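Local coordinates for VAO-type flavoprotein oxidase VAO615 (Myceliophthora thermophila, PDB 6F72), which probably acts as a secreted oxidoreductase that holds FAD bicovalently and, once reduced, reacts rapidly with molecular oxygen, although no substrate has yet been identified, at residues Tyr207-Ile217 with Thr389-Thr397; Asp495-Gln503 with Val515-Tyr524. All coordinates share one frame; numbering follows the deposited sequence.

Contact 1 (Tyr207-Ile217 with Thr389-Thr397). With NAG (2-acetamido-2-deoxy-beta-D-glucopyranose), chain H.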
loop_
_atom_site.group_PDB
_atom_site.type_symbol
_atom_site.label_atom_id
_atom_site.label_comp_id
_atom_site.label_asym_id
_atom_site.label_seq_id
_atom_site.Cartn_x
_atom_site.Cartn_y
_atom_site.Cartn_z
ATOM N N TYR A 207 9.896 12.119 2.875
ATOM C CA TYR A 207 11.105 12.350 2.065
ATOM C C TYR A 207 11.634 13.768 2.158
ATOM O O TYR A 207 12.851 13.955 2.240
ATOM C CB TYR A 207 10.891 11.989 0.587
ATOM C CG TYR A 207 10.522 10.542 0.324
ATOM C CD1 TYR A 207 10.843 9.527 1.241
ATOM C CD2 TYR A 207 9.865 10.182 -0.853
ATOM C CE1 TYR A 207 10.497 8.207 1.004
ATOM C CE2 TYR A 207 9.519 8.857 -1.103
ATOM C CZ TYR A 207 9.836 7.879 -0.175
ATOM O OH TYR A 207 9.502 6.568 -0.413
ATOM N N ALA A 208 10.728 14.754 2.134
ATOM C CA ALA A 208 11.088 16.158 2.359
ATOM C C ALA A 208 11.752 16.332 3.731
ATOM O O ALA A 208 12.782 17.002 3.839
ATOM C CB ALA A 208 9.871 17.076 2.210
ATOM N N MET A 209 11.173 15.694 4.752
ATOM C CA MET A 209 11.657 15.771 6.125
ATOM C C MET A 209 13.022 15.090 6.312
ATOM O O MET A 209 13.928 15.663 6.928
ATOM C CB MET A 209 10.602 15.209 7.089
ATOM C CG MET A 209 10.986 15.287 8.555
ATOM S SD MET A 209 11.653 13.728 9.156
ATOM C CE MET A 209 12.457 14.270 10.661
ATOM N N ALA A 210 13.158 13.875 5.779
ATOM C CA ALA A 210 14.421 13.150 5.840
ATOM C C ALA A 210 15.520 13.883 5.075
ATOM O O ALA A 210 16.625 14.042 5.604
ATOM C CB ALA A 210 14.266 11.710 5.345
ATOM N N ASN A 211 15.224 14.327 3.849
ATOM C CA ASN A 211 16.204 15.046 3.028
ATOM C C ASN A 211 16.786 16.277 3.742
ATOM O O ASN A 211 17.996 16.512 3.678
ATOM C CB ASN A 211 15.641 15.465 1.659
ATOM C CG ASN A 211 16.603 16.359 0.905
ATOM O OD1 ASN A 211 17.535 15.874 0.261
ATOM N ND2 ASN A 211 16.396 17.677 1.007
ATOM N N SER A 212 15.921 17.049 4.406
ATOM C CA SER A 212 16.317 18.310 5.043
ATOM C C SER A 212 17.348 18.118 6.157
ATOM O O SER A 212 18.045 19.064 6.520
ATOM C CB SER A 212 15.098 19.064 5.581
ATOM O OG SER A 212 14.445 18.322 6.593
ATOM N N THR A 213 17.436 16.894 6.678
ATOM C CA THR A 213 18.392 16.525 7.743
ATOM C C THR A 213 19.650 15.771 7.235
ATOM O O THR A 213 20.551 15.452 8.017
ATOM C CB THR A 213 17.695 15.735 8.887
ATOM O OG1 THR A 213 17.305 14.434 8.432
ATOM C CG2 THR A 213 16.450 16.458 9.390
ATOM N N GLY A 214 19.717 15.509 5.932
ATOM C CA GLY A 214 20.820 14.748 5.337
ATOM C C GLY A 214 20.647 13.244 5.483
ATOM O O GLY A 214 21.631 12.524 5.634
ATOM N N HIS A 215 19.392 12.781 5.417
ATOM C CA HIS A 215 19.020 11.369 5.620
ATOM C C HIS A 215 18.027 10.805 4.570
ATOM O O HIS A 215 17.374 11.563 3.837
ATOM C CB HIS A 215 18.462 11.159 7.033
ATOM C CG HIS A 215 19.439 11.489 8.119
ATOM N ND1 HIS A 215 19.408 12.683 8.804
ATOM C CD2 HIS A 215 20.489 10.793 8.624
ATOM C CE1 HIS A 215 20.392 12.708 9.689
ATOM N NE2 HIS A 215 21.064 11.574 9.598
ATOM N N ARG A 216 17.936 9.472 4.522
ATOM C CA ARG A 216 16.950 8.736 3.725
ATOM C C ARG A 216 16.014 7.996 4.671
ATOM O O ARG A 216 16.431 7.579 5.760
ATOM C CB ARG A 216 17.643 7.702 2.836
ATOM C CG ARG A 216 18.755 8.237 1.952
ATOM C CD ARG A 216 19.730 7.130 1.572
ATOM N NE ARG A 216 20.781 7.616 0.673
ATOM C CZ ARG A 216 21.903 6.964 0.388
ATOM N NH1 ARG A 216 22.152 5.781 0.928
ATOM N NH2 ARG A 216 22.786 7.507 -0.440
ATOM N N ILE A 217 14.755 7.855 4.266
ATOM C CA ILE A 217 13.795 6.980 4.955
ATOM C C ILE A 217 13.201 5.954 3.971
ATOM O O ILE A 217 12.979 6.260 2.794
ATOM C CB ILE A 217 12.677 7.764 5.701
ATOM C CG1 ILE A 217 11.853 6.823 6.607
ATOM C CG2 ILE A 217 11.796 8.536 4.717
ATOM C CD1 ILE A 217 10.935 7.503 7.604
ATOM N N THR A 389 22.868 13.653 -6.430
ATOM C CA THR A 389 23.569 14.155 -5.239
ATOM C C THR A 389 23.029 13.528 -3.955
ATOM O O THR A 389 23.780 13.283 -3.007
ATOM C CB THR A 389 23.444 15.687 -5.141
ATOM O OG1 THR A 389 23.692 16.256 -6.427
ATOM C CG2 THR A 389 24.446 16.274 -4.135
ATOM N N ASN A 390 21.726 13.262 -3.949
ATOM C CA ASN A 390 21.019 12.770 -2.777
ATOM C C ASN A 390 19.933 11.794 -3.207
ATOM O O ASN A 390 19.713 11.597 -4.409
ATOM C CB ASN A 390 20.424 13.954 -2.013
ATOM C CG ASN A 390 19.517 14.796 -2.876
ATOM O OD1 ASN A 390 18.344 14.481 -3.050
ATOM N ND2 ASN A 390 20.066 15.860 -3.445
ATOM N N TYR A 391 19.252 11.191 -2.237
ATOM C CA TYR A 391 18.176 10.249 -2.532
ATOM C C TYR A 391 16.911 10.900 -3.076
ATOM O O TYR A 391 16.325 10.373 -4.031
ATOM C CB TYR A 391 17.820 9.417 -1.311
ATOM C CG TYR A 391 16.678 8.445 -1.540
ATOM C CD1 TYR A 391 16.758 7.448 -2.520
ATOM C CD2 TYR A 391 15.523 8.519 -0.765
ATOM C CE1 TYR A 391 15.712 6.559 -2.727
ATOM C CE2 TYR A 391 14.475 7.632 -0.956
ATOM C CZ TYR A 391 14.575 6.654 -1.932
ATOM O OH TYR A 391 13.529 5.782 -2.104
ATOM N N TYR A 392 16.482 12.008 -2.454
ATOM C CA TYR A 392 15.277 12.746 -2.851
ATOM C C TYR A 392 15.303 13.017 -4.355
ATOM O O TYR A 392 14.358 12.657 -5.061
ATOM C CB TYR A 392 15.134 14.048 -2.040
ATOM C CG TYR A 392 13.794 14.775 -2.191
ATOM C CD1 TYR A 392 13.533 15.595 -3.303
ATOM C CD2 TYR A 392 12.796 14.663 -1.204
ATOM C CE1 TYR A 392 12.319 16.265 -3.436
ATOM C CE2 TYR A 392 11.579 15.327 -1.331
ATOM C CZ TYR A 392 11.345 16.128 -2.449
ATOM O OH TYR A 392 10.144 16.784 -2.595
ATOM N N ASP A 393 16.408 13.599 -4.830
ATOM C CA ASP A 393 16.634 13.861 -6.257
ATOM C C ASP A 393 16.511 12.641 -7.129
ATOM O O ASP A 393 15.852 12.703 -8.165
ATOM C CB ASP A 393 18.000 14.496 -6.489
ATOM C CG ASP A 393 18.042 15.943 -6.075
ATOM O OD1 ASP A 393 17.033 16.459 -5.539
ATOM O OD2 ASP A 393 19.100 16.566 -6.289
ATOM N N HIS A 394 17.151 11.544 -6.709
ATOM C CA HIS A 394 17.061 10.256 -7.413
ATOM C C HIS A 394 15.616 9.777 -7.511
ATOM O O HIS A 394 15.155 9.431 -8.606
ATOM C CB HIS A 394 17.929 9.194 -6.734
ATOM C CG HIS A 394 17.670 7.800 -7.211
ATOM N ND1 HIS A 394 18.276 7.273 -8.331
ATOM C CD2 HIS A 394 16.879 6.818 -6.713
ATOM C CE1 HIS A 394 17.869 6.028 -8.502
ATOM N NE2 HIS A 394 17.018 5.728 -7.538
ATOM N N PHE A 395 14.926 9.763 -6.366
ATOM C CA PHE A 395 13.537 9.329 -6.288
ATOM C C PHE A 395 12.645 10.060 -7.298
ATOM O O PHE A 395 11.936 9.418 -8.079
ATOM C CB PHE A 395 12.978 9.493 -4.869
ATOM C CG PHE A 395 11.627 8.869 -4.691
ATOM C CD1 PHE A 395 10.468 9.578 -5.005
ATOM C CD2 PHE A 395 11.510 7.549 -4.253
ATOM C CE1 PHE A 395 9.214 8.987 -4.878
ATOM C CE2 PHE A 395 10.260 6.954 -4.105
ATOM C CZ PHE A 395 9.109 7.675 -4.430
ATOM N N PHE A 396 12.693 11.393 -7.281
ATOM C CA PHE A 396 11.780 12.188 -8.109
ATOM C C PHE A 396 12.213 12.374 -9.566
ATOM O O PHE A 396 11.382 12.738 -10.409
ATOM C CB PHE A 396 11.370 13.501 -7.414
ATOM C CG PHE A 396 10.410 13.294 -6.266
ATOM C CD1 PHE A 396 9.090 12.877 -6.500
ATOM C CD2 PHE A 396 10.819 13.485 -4.950
ATOM C CE1 PHE A 396 8.204 12.676 -5.441
ATOM C CE2 PHE A 396 9.936 13.285 -3.891
ATOM C CZ PHE A 396 8.628 12.882 -4.135
ATOM N N THR A 397 13.482 12.087 -9.871
ATOM C CA THR A 397 13.917 11.938 -11.263
ATOM C C THR A 397 13.118 10.797 -11.900
ATOM O O THR A 397 12.533 10.973 -12.973
ATOM C CB THR A 397 15.426 11.632 -11.390
ATOM O OG1 THR A 397 16.177 12.611 -10.675
ATOM C CG2 THR A 397 15.870 11.648 -12.857
HETATM C C1 NAG H . 17.237 18.698 0.429
HETATM C C2 NAG H . 16.824 19.929 -0.400
HETATM C C3 NAG H . 17.964 20.941 -0.617
HETATM C C4 NAG H . 18.783 21.225 0.652
HETATM C C5 NAG H . 19.256 19.899 1.255
HETATM C C6 NAG H . 20.053 20.114 2.545
HETATM C C7 NAG H . 14.989 19.582 -2.024
HETATM C C8 NAG H . 14.678 19.145 -3.427
HETATM N N2 NAG H . 16.287 19.539 -1.699
HETATM O O3 NAG H . 17.416 22.170 -1.105
HETATM O O4 NAG H . 19.881 22.109 0.366
HETATM O O5 NAG H . 18.094 19.091 1.523
HETATM O O6 NAG H . 19.962 18.971 3.406
HETATM O O7 NAG H . 14.103 19.941 -1.254
HETATM O O HOH W 1 12.323 5.286 0.191
HETATM O O HOH W 2 17.564 12.819 0.008
#

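Contact 2 (Asp495-Gln503 with Val515-Tyr524). With FAD (flavin-adenine dinucleotide), chain E.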
loop_
_atom_site.group_PDB
_atom_site.type_symbol
_atom_site.label_atom_id
_atom_site.label_comp_id
_atom_site.label_asym_id
_atom_site.label_seq_id
_atom_site.Cartn_x
_atom_site.Cartn_y
_atom_site.Cartn_z
ATOM N N ASP A 495 -12.979 -7.845 -11.511
ATOM C CA ASP A 495 -12.774 -8.107 -10.085
ATOM C C ASP A 495 -12.671 -9.627 -9.786
ATOM O O ASP A 495 -11.678 -10.076 -9.170
ATOM C CB ASP A 495 -13.899 -7.435 -9.273
ATOM C CG ASP A 495 -13.451 -6.972 -7.901
ATOM O OD1 ASP A 495 -12.233 -6.754 -7.697
ATOM O OD2 ASP A 495 -14.340 -6.798 -7.028
ATOM N N ARG A 496 -13.666 -10.406 -10.220
ATOM C CA ARG A 496 -13.659 -11.859 -9.999
ATOM C C ARG A 496 -12.566 -12.584 -10.787
ATOM O O ARG A 496 -11.943 -13.530 -10.264
ATOM C CB ARG A 496 -15.029 -12.499 -10.237
ATOM C CG ARG A 496 -16.105 -12.049 -9.245
ATOM C CD ARG A 496 -17.454 -12.698 -9.533
ATOM N NE ARG A 496 -17.814 -12.635 -10.960
ATOM C CZ ARG A 496 -18.531 -11.670 -11.550
ATOM N NH1 ARG A 496 -19.024 -10.648 -10.860
ATOM N NH2 ARG A 496 -18.760 -11.741 -12.848
ATOM N N TYR A 497 -12.320 -12.139 -12.023
ATOM C CA TYR A 497 -11.168 -12.614 -12.795
ATOM C C TYR A 497 -9.857 -12.469 -12.006
ATOM O O TYR A 497 -9.073 -13.427 -11.932
ATOM C CB TYR A 497 -11.043 -11.918 -14.157
ATOM C CG TYR A 497 -9.718 -12.210 -14.836
ATOM C CD1 TYR A 497 -9.486 -13.440 -15.479
ATOM C CD2 TYR A 497 -8.684 -11.267 -14.813
ATOM C CE1 TYR A 497 -8.252 -13.713 -16.074
ATOM C CE2 TYR A 497 -7.463 -11.517 -15.413
ATOM C CZ TYR A 497 -7.237 -12.737 -16.021
ATOM O OH TYR A 497 -6.009 -12.961 -16.600
ATOM N N ALA A 498 -9.615 -11.291 -11.422
ATOM C CA ALA A 498 -8.352 -11.070 -10.727
ATOM C C ALA A 498 -8.185 -12.041 -9.539
ATOM O O ALA A 498 -7.164 -12.712 -9.435
ATOM C CB ALA A 498 -8.208 -9.622 -10.285
ATOM N N ALA A 499 -9.227 -12.134 -8.708
ATOM C CA ALA A 499 -9.242 -12.944 -7.494
ATOM C C ALA A 499 -9.168 -14.450 -7.736
ATOM O O ALA A 499 -8.419 -15.136 -7.047
ATOM C CB ALA A 499 -10.471 -12.620 -6.662
ATOM N N GLU A 500 -9.944 -14.959 -8.689
ATOM C CA GLU A 500 -10.138 -16.396 -8.788
ATOM C C GLU A 500 -9.481 -17.068 -9.993
ATOM O O GLU A 500 -9.422 -18.298 -10.053
ATOM C CB GLU A 500 -11.615 -16.778 -8.598
ATOM C CG GLU A 500 -12.556 -16.436 -9.735
ATOM C CD GLU A 500 -13.941 -16.051 -9.242
ATOM O OE1 GLU A 500 -14.117 -15.829 -8.030
ATOM O OE2 GLU A 500 -14.859 -15.967 -10.063
ATOM N N THR A 501 -8.933 -16.260 -10.897
ATOM C CA THR A 501 -8.226 -16.760 -12.064
ATOM C C THR A 501 -6.799 -16.256 -12.108
ATOM O O THR A 501 -5.872 -17.069 -12.116
ATOM C CB THR A 501 -8.985 -16.466 -13.396
ATOM O OG1 THR A 501 -10.278 -17.061 -13.335
ATOM C CG2 THR A 501 -8.255 -17.036 -14.611
ATOM N N LEU A 502 -6.606 -14.943 -12.146
ATOM C CA LEU A 502 -5.257 -14.416 -12.306
ATOM C C LEU A 502 -4.349 -14.679 -11.077
ATOM O O LEU A 502 -3.225 -15.187 -11.240
ATOM C CB LEU A 502 -5.254 -12.940 -12.706
ATOM C CG LEU A 502 -3.873 -12.308 -12.939
ATOM C CD1 LEU A 502 -3.093 -12.981 -14.059
ATOM C CD2 LEU A 502 -4.002 -10.836 -13.220
ATOM N N GLN A 503 -4.829 -14.356 -9.868
ATOM C CA GLN A 503 -4.041 -14.606 -8.665
ATOM C C GLN A 503 -3.677 -16.098 -8.462
ATOM O O GLN A 503 -2.496 -16.380 -8.247
ATOM C CB GLN A 503 -4.660 -13.971 -7.398
ATOM C CG GLN A 503 -3.775 -14.036 -6.159
ATOM C CD GLN A 503 -2.518 -13.198 -6.276
ATOM O OE1 GLN A 503 -2.593 -11.977 -6.284
ATOM N NE2 GLN A 503 -1.350 -13.853 -6.353
ATOM N N VAL A 515 1.503 -13.843 -1.287
ATOM C CA VAL A 515 0.797 -12.664 -1.792
ATOM C C VAL A 515 0.959 -11.563 -0.752
ATOM O O VAL A 515 0.677 -11.743 0.443
ATOM C CB VAL A 515 -0.677 -12.968 -2.193
ATOM C CG1 VAL A 515 -1.345 -11.778 -2.887
ATOM C CG2 VAL A 515 -0.732 -14.148 -3.155
ATOM N N TYR A 516 1.507 -10.446 -1.213
ATOM C CA TYR A 516 1.723 -9.277 -0.388
ATOM C C TYR A 516 0.346 -8.762 0.047
ATOM O O TYR A 516 -0.523 -8.507 -0.804
ATOM C CB TYR A 516 2.524 -8.253 -1.187
ATOM C CG TYR A 516 2.833 -6.936 -0.497
ATOM C CD1 TYR A 516 2.997 -6.841 0.901
ATOM C CD2 TYR A 516 3.004 -5.774 -1.255
ATOM C CE1 TYR A 516 3.293 -5.615 1.507
ATOM C CE2 TYR A 516 3.300 -4.554 -0.662
ATOM C CZ TYR A 516 3.459 -4.474 0.716
ATOM O OH TYR A 516 3.744 -3.237 1.289
ATOM N N LEU A 517 0.127 -8.655 1.364
ATOM C CA LEU A 517 -1.219 -8.328 1.893
ATOM C C LEU A 517 -1.714 -6.938 1.468
ATOM O O LEU A 517 -2.931 -6.665 1.478
ATOM C CB LEU A 517 -1.276 -8.495 3.422
ATOM C CG LEU A 517 -0.543 -7.508 4.343
ATOM C CD1 LEU A 517 -1.351 -6.216 4.544
ATOM C CD2 LEU A 517 -0.178 -8.133 5.693
ATOM N N ASN A 518 -0.758 -6.066 1.137
ATOM C CA ASN A 518 -1.059 -4.694 0.720
ATOM C C ASN A 518 -1.516 -4.601 -0.728
ATOM O O ASN A 518 -2.229 -3.672 -1.084
ATOM C CB ASN A 518 0.136 -3.761 0.949
ATOM C CG ASN A 518 0.120 -3.091 2.335
ATOM O OD1 ASN A 518 -0.940 -2.785 2.889
ATOM N ND2 ASN A 518 1.304 -2.856 2.886
ATOM N N GLU A 519 -1.115 -5.564 -1.560
ATOM C CA GLU A 519 -1.411 -5.517 -2.995
ATOM C C GLU A 519 -2.039 -6.832 -3.424
ATOM O O GLU A 519 -1.372 -7.708 -3.963
ATOM C CB GLU A 519 -0.139 -5.189 -3.789
ATOM C CG GLU A 519 0.534 -3.894 -3.337
ATOM C CD GLU A 519 1.690 -3.477 -4.221
ATOM O OE1 GLU A 519 2.525 -4.331 -4.592
ATOM O OE2 GLU A 519 1.763 -2.273 -4.546
ATOM N N ALA A 520 -3.316 -6.981 -3.101
ATOM C CA ALA A 520 -4.099 -8.163 -3.452
ATOM C C ALA A 520 -5.543 -7.762 -3.759
ATOM O O ALA A 520 -5.922 -6.603 -3.567
ATOM C CB ALA A 520 -4.072 -9.163 -2.320
ATOM N N ASN A 521 -6.326 -8.727 -4.246
ATOM C CA ASN A 521 -7.744 -8.557 -4.443
ATOM C C ASN A 521 -8.505 -8.952 -3.183
ATOM O O ASN A 521 -8.186 -9.958 -2.570
ATOM C CB ASN A 521 -8.198 -9.418 -5.626
ATOM C CG ASN A 521 -9.609 -9.088 -6.068
ATOM O OD1 ASN A 521 -10.584 -9.517 -5.448
ATOM N ND2 ASN A 521 -9.725 -8.328 -7.140
ATOM N N HIS A 522 -9.523 -8.164 -2.821
ATOM C CA HIS A 522 -10.388 -8.434 -1.654
ATOM C C HIS A 522 -11.208 -9.730 -1.694
ATOM O O HIS A 522 -11.717 -10.169 -0.654
ATOM C CB HIS A 522 -11.357 -7.274 -1.446
ATOM C CG HIS A 522 -12.390 -7.157 -2.524
ATOM N ND1 HIS A 522 -13.735 -7.006 -2.253
ATOM C CD2 HIS A 522 -12.274 -7.169 -3.876
ATOM C CE1 HIS A 522 -14.399 -6.911 -3.393
ATOM N NE2 HIS A 522 -13.535 -7.006 -4.389
ATOM N N LEU A 523 -11.388 -10.301 -2.887
ATOM C CA LEU A 523 -12.129 -11.556 -3.043
ATOM C C LEU A 523 -11.225 -12.797 -3.069
ATOM O O LEU A 523 -11.731 -13.934 -3.043
ATOM C CB LEU A 523 -13.015 -11.524 -4.284
ATOM C CG LEU A 523 -14.044 -10.400 -4.454
ATOM C CD1 LEU A 523 -14.509 -10.402 -5.910
ATOM C CD2 LEU A 523 -15.221 -10.512 -3.485
ATOM N N TYR A 524 -9.901 -12.579 -3.097
ATOM C CA TYR A 524 -8.900 -13.672 -3.117
ATOM C C TYR A 524 -9.107 -14.638 -1.954
ATOM O O TYR A 524 -9.050 -14.249 -0.787
ATOM C CB TYR A 524 -7.483 -13.080 -3.122
ATOM C CG TYR A 524 -6.347 -14.071 -2.962
ATOM C CD1 TYR A 524 -6.187 -15.140 -3.849
ATOM C CD2 TYR A 524 -5.403 -13.919 -1.932
ATOM C CE1 TYR A 524 -5.139 -16.040 -3.694
ATOM C CE2 TYR A 524 -4.344 -14.808 -1.791
ATOM C CZ TYR A 524 -4.223 -15.863 -2.672
ATOM O OH TYR A 524 -3.181 -16.768 -2.541
HETATM P PA FAD E . -5.226 3.523 3.713
HETATM O O1A FAD E . -6.186 2.915 2.723
HETATM O O2A FAD E . -5.650 4.820 4.342
HETATM O O5B FAD E . -4.924 2.431 4.854
HETATM C C5B FAD E . -4.687 1.058 4.543
HETATM C C4B FAD E . -5.034 0.152 5.719
HETATM O O4B FAD E . -4.287 0.552 6.870
HETATM C C3B FAD E . -6.493 0.187 6.133
HETATM O O3B FAD E . -6.834 -1.139 6.560
HETATM C C2B FAD E . -6.537 1.128 7.324
HETATM O O2B FAD E . -7.587 0.789 8.234
HETATM C C1B FAD E . -5.166 0.921 7.946
HETATM N N9A FAD E . -4.594 2.123 8.598
HETATM C C8A FAD E . -4.023 3.168 7.961
HETATM N N7A FAD E . -3.562 4.080 8.854
HETATM C C5A FAD E . -3.831 3.609 10.082
HETATM C C6A FAD E . -3.612 4.079 11.468
HETATM N N6A FAD E . -3.006 5.268 11.684
HETATM N N1A FAD E . -4.045 3.297 12.484
HETATM C C2A FAD E . -4.658 2.112 12.273
HETATM N N3A FAD E . -4.884 1.619 11.030
HETATM C C4A FAD E . -4.502 2.311 9.917
HETATM N N1 FAD E . 3.094 -0.562 -1.343
HETATM C C2 FAD E . 4.404 -0.915 -1.358
HETATM O O2 FAD E . 4.814 -1.763 -0.530
HETATM N N3 FAD E . 5.276 -0.380 -2.240
HETATM C C4 FAD E . 4.930 0.523 -3.172
HETATM O O4 FAD E . 5.772 0.990 -3.971
HETATM C C4X FAD E . 3.518 0.966 -3.210
HETATM N N5 FAD E . 3.087 1.881 -4.104
HETATM C C5X FAD E . 1.784 2.284 -4.141
HETATM C C6 FAD E . 1.355 3.245 -5.082
HETATM C C7 FAD E . 0.000 3.645 -5.093
HETATM C C7M FAD E . -0.442 4.673 -6.119
HETATM C C8 FAD E . -0.976 3.062 -4.102
HETATM C C8M FAD E . -2.428 3.498 -3.968
HETATM C C9 FAD E . -0.529 2.118 -3.182
HETATM C C9A FAD E . 0.805 1.703 -3.161
HETATM N N10 FAD E . 1.246 0.757 -2.205
HETATM C C10 FAD E . 2.598 0.353 -2.216
HETATM C "C1'" FAD E . 0.289 0.150 -1.282
HETATM C "C2'" FAD E . 0.293 0.583 0.153
HETATM O "O2'" FAD E . 1.437 0.004 0.777
HETATM C "C3'" FAD E . -0.991 0.014 0.746
HETATM O "O3'" FAD E . -2.128 0.324 -0.089
HETATM C "C4'" FAD E . -1.224 0.529 2.158
HETATM O "O4'" FAD E . -2.293 -0.204 2.760
HETATM C "C5'" FAD E . -1.481 2.037 2.176
HETATM O "O5'" FAD E . -1.798 2.491 3.482
HETATM P P FAD E . -2.408 3.963 3.681
HETATM O O1P FAD E . -1.568 4.941 2.909
HETATM O O2P FAD E . -2.633 4.106 5.169
HETATM O O3P FAD E . -3.842 3.816 2.953
HETATM O O HOH W 3 -5.086 -10.894 -5.568
#

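Contact 1 (Tyr207-Ile217 with Thr389-Thr397)
An aromatic cluster of Tyr207, Tyr391 and Phe395 joins the last turns of helix 203-212, in the FAD-binding PCMH-type region, to the start of helix 391-399; the axes of 207-212 and 391-397 approach to 10.3 Å, their N-to-C directions 147° apart, roughly antiparallel. Tyr207 plays both roles in edge-to-face pairs. Its CE2 edge points at the middle of the Phe395 face, with CE2 3.6 Å from Phe395 CZ, while its own face receives the edge of Tyr391, the ring centroids 6.0 Å apart and the planes at 82°. With its CG anti to the backbone N (chi1 -171°), Phe395 lays its ring face under that CE2 edge. Further along, the rim of the Tyr392 ring lies against backbone, with Tyr392 CD2 3.5 Å from Tyr207 O and Tyr392 CE2 close to Ala208 N. Arg216 CG lies 3.6 Å from Tyr391 CB where the two side chains cross; Arg216 continues to a salt bridge with Asp299, which also accepts from Tyr391 N. No direct hydrogen bond links the segments. One water accepts from Tyr391 OH at 2.6 Å and donates to Tyr207 OH and Ile217 O; Tyr207 OH also bonds Gly220 O. A second accepts from Tyr392 N and donates to Asn211 OD1. Asn211 ND2 carries the N-acetylglucosamine, whose acetamido methyl C8 lies 3.7 Å from Tyr392 CE1. Aromatic and apolar contact thus holds the segments directly, while two waters carry the polar link.

Contact 2 (Asp495-Gln503 with Val515-Tyr524)
Two hydrogen bonds to the Asp495 carboxylate fix helix 488-508 against the loop at 521-522. His522 NE2 donates to Asp495 OD2 at 2.8 Å, almost straight (173°), on the syn side and in the plane of the imidazole; Asn102 also bonds to OD2. Asn521 ND2 reaches Asp495 OD1 at 3.0 Å from above the carboxylate plane. The other end of that amide, OD1, accepts from Leu523 N at 2.8 Å, closing an Asx turn, so both ends of the Asn521 amide are engaged. A water bridges Gln503 OE1 and Asn521 N. Asp507 accepts from Gln503 NE2 through OD1 and from Tyr524 OH through OD2.

Van der Waals contacts fill the remainder. Ala499 CB packs on Leu523 CB at 3.7 Å and lies 3.3 Å from Asn521 OD1. Gln503 CG makes a CH-pi contact over the Tyr524 face, 3.8 Å from the centroid; a bend at chi2 (67°) then turns the amide to Val515, Gln503 NE2 lying 3.3 Å from Val515 CG2.

At the loop's other bend, Tyr516 OH donates to the flavin O2 at 2.6 Å, and Asn518 OD1 accepts from the ribityl O4'. The result is a flavin-contacting loop of the berberine-like region, its far end shaped by an Asx turn and joined to helix 488-508 by a His-carboxylate hydrogen bond.

Overall arrangement
From the N terminus, the first segment reached is 207-217, on helix 203-212 and strand 215-216 of the FAD-binding region. The chain runs on for 171 residues, through strand 288-298 and into the seven-stranded antiparallel sheet, before helix 391-399 returns to close contact 1, a long-range tie between these two parts of the fold. Contact 2 follows in series, with no nesting or crossing: it closes a short loop of 11 residues, folding 515-524 back on helix 488-508. The contacts lie on opposite sides of the chain's centre, their own centres about 33 Å apart and their nearest atoms about 11 Å. FAD lies between them: 515-524 hydrogen-bonds it, whereas the Phe395 side chain stays about 7 Å from it.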